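Nitrogenase iron-molybdenum cofactor biosynthesis protein NifB (Methanothermobacter thermautotrophicus, PDB 7JMA) probably carries out radical SAM-dependent carbide insertion, coupling two [4Fe-4S] clusters into the [8Fe-9S-C] precursor of the nitrogenase iron-molybdenum cofactor. Local coordinates at residues R216-M221 and K252-F257. Sequence-based numbering, arbitrary orientation.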
loop_
_atom_site.group_PDB
_atom_site.type_symbol
_atom_site.label_atom_id
_atom_site.label_comp_id
_atom_site.label_asym_id
_atom_site.label_seq_id
_atom_site.Cartn_x
_atom_site.Cartn_y
_atom_site.Cartn_z
ATOM N N ARG A 216 6.712 5.072 -13.219
ATOM C CA ARG A 216 5.364 4.522 -13.364
ATOM C C ARG A 216 4.276 5.511 -12.975
ATOM O O ARG A 216 3.099 5.230 -13.215
ATOM C CB ARG A 216 5.181 3.262 -12.502
ATOM C CG ARG A 216 6.221 2.149 -12.709
ATOM C CD ARG A 216 5.907 1.261 -13.886
ATOM N NE ARG A 216 6.890 0.190 -14.017
ATOM C CZ ARG A 216 6.606 -1.018 -14.489
ATOM N NH1 ARG A 216 5.365 -1.298 -14.879
ATOM N NH2 ARG A 216 7.557 -1.949 -14.562
ATOM N N GLY A 217 4.633 6.631 -12.351
ATOM C CA GLY A 217 3.649 7.646 -12.042
ATOM C C GLY A 217 3.410 7.931 -10.566
ATOM O O GLY A 217 2.498 8.702 -10.241
ATOM N N ALA A 218 4.208 7.350 -9.670
ATOM C CA ALA A 218 4.052 7.649 -8.249
ATOM C C ALA A 218 4.355 9.119 -7.973
ATOM O O ALA A 218 5.176 9.745 -8.653
ATOM C CB ALA A 218 4.965 6.763 -7.387
ATOM N N SER A 219 3.698 9.662 -6.940
ATOM C CA SER A 219 3.848 11.057 -6.541
ATOM C C SER A 219 4.730 11.274 -5.328
ATOM O O SER A 219 5.292 12.365 -5.182
ATOM C CB SER A 219 2.484 11.695 -6.252
ATOM O OG SER A 219 1.709 11.821 -7.441
ATOM N N LEU A 220 4.864 10.270 -4.466
ATOM C CA LEU A 220 5.491 10.464 -3.172
ATOM C C LEU A 220 5.982 9.107 -2.704
ATOM O O LEU A 220 5.382 8.087 -3.026
ATOM C CB LEU A 220 4.487 11.066 -2.181
ATOM C CG LEU A 220 4.897 11.290 -0.736
ATOM C CD1 LEU A 220 5.910 12.414 -0.671
ATOM C CD2 LEU A 220 3.664 11.628 0.085
ATOM N N MET A 221 7.093 9.110 -1.987
ATOM C CA MET A 221 7.589 7.903 -1.347
ATOM C C MET A 221 7.670 8.123 0.151
ATOM O O MET A 221 8.054 9.198 0.612
ATOM C CB MET A 221 8.949 7.510 -1.885
ATOM C CG MET A 221 9.197 6.039 -1.763
ATOM S SD MET A 221 10.323 5.479 -3.034
ATOM C CE MET A 221 11.457 4.580 -1.991
ATOM N N LYS A 252 16.157 13.214 -3.937
ATOM C CA LYS A 252 16.688 13.717 -5.197
ATOM C C LYS A 252 15.961 13.136 -6.401
ATOM O O LYS A 252 16.115 13.661 -7.510
ATOM C CB LYS A 252 18.187 13.421 -5.292
ATOM N N ILE A 253 15.165 12.086 -6.196
ATOM C CA ILE A 253 14.472 11.397 -7.270
ATOM C C ILE A 253 12.971 11.650 -7.227
ATOM O O ILE A 253 12.345 11.853 -8.270
ATOM C CB ILE A 253 14.791 9.885 -7.219
ATOM C CG1 ILE A 253 16.263 9.658 -7.604
ATOM C CG2 ILE A 253 13.826 9.079 -8.062
ATOM C CD1 ILE A 253 16.990 8.723 -6.679
ATOM N N ILE A 254 12.379 11.658 -6.042
ATOM C CA ILE A 254 10.930 11.752 -5.884
ATOM C C ILE A 254 10.664 12.399 -4.527
ATOM O O ILE A 254 11.463 12.209 -3.598
ATOM C CB ILE A 254 10.289 10.358 -6.009
ATOM C CG1 ILE A 254 8.758 10.396 -5.929
ATOM C CG2 ILE A 254 10.831 9.444 -4.930
ATOM C CD1 ILE A 254 8.114 9.097 -6.357
ATOM N N PRO A 255 9.598 13.189 -4.364
ATOM C CA PRO A 255 9.285 13.740 -3.040
ATOM C C PRO A 255 9.152 12.643 -1.990
ATOM O O PRO A 255 8.687 11.536 -2.272
ATOM C CB PRO A 255 7.955 14.461 -3.265
ATOM C CG PRO A 255 8.013 14.881 -4.697
ATOM C CD PRO A 255 8.714 13.742 -5.409
ATOM N N VAL A 256 9.563 12.967 -0.766
ATOM C CA VAL A 256 9.573 12.022 0.343
ATOM C C VAL A 256 8.671 12.563 1.440
ATOM O O VAL A 256 8.694 13.761 1.742
ATOM C CB VAL A 256 11.000 11.784 0.880
ATOM C CG1 VAL A 256 10.969 10.880 2.116
ATOM C CG2 VAL A 256 11.869 11.176 -0.203
ATOM N N PHE A 257 7.875 11.683 2.035
ATOM C CA PHE A 257 7.027 12.086 3.147
ATOM C C PHE A 257 7.869 12.397 4.381
ATOM O O PHE A 257 8.718 11.597 4.790
ATOM C CB PHE A 257 6.011 10.993 3.469
ATOM C CG PHE A 257 5.148 11.307 4.657
ATOM C CD1 PHE A 257 4.039 12.128 4.522
ATOM C CD2 PHE A 257 5.442 10.787 5.909
ATOM C CE1 PHE A 257 3.240 12.425 5.615
ATOM C CE2 PHE A 257 4.649 11.081 7.005
ATOM C CZ PHE A 257 3.547 11.900 6.857
#
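The peptide plane joining V256 to F257 carries the CD1 methyl of L220 on one face: CD1 stands 3.5 Å from V256 C and 3.4 Å from F257 N, almost directly above the C-N bond. L220 CD1 also reaches CB of P255, while CD2 approaches F257 beside its CB at 4.2 Å, oblique to the phenyl ring. The pyrrolidine of P255 has the carbonyl oxygen of S219 over one side, 3.7 Å from CG. In L220, chi1 of 177° puts CG anti to the backbone N, beside the carbonyl carbon, and chi2 of 70° then sets CD1 over the 256-257 peptide; an alanine here would probably leave that peptide face and the F257 side chain without their apolar neighbour. Beyond L220, I254 directs its side chain at the strand, CD1 resting 4.1 Å from A218 CB and CG2 touching M221 CB.

Two backbone bonds fix the register: M221 N donates to P255 O (2.9 Å, 162° at the hydrogen), and F257 N donates to M221 O (2.9 Å). Both bonds of M221 thus flank V256, the signature of a parallel bridge. On its other side, strand 220-225 pairs with strand 190-197 through S219 with V191 and L220 with V193. After helix 240-251, residues 255-257 therefore return parallel to the outermost sheet strand, a beta-alpha-beta-like crossover that extends, by a single bridge, the edge of the parallel sheet of the TIM-barrel-related radical SAM fold.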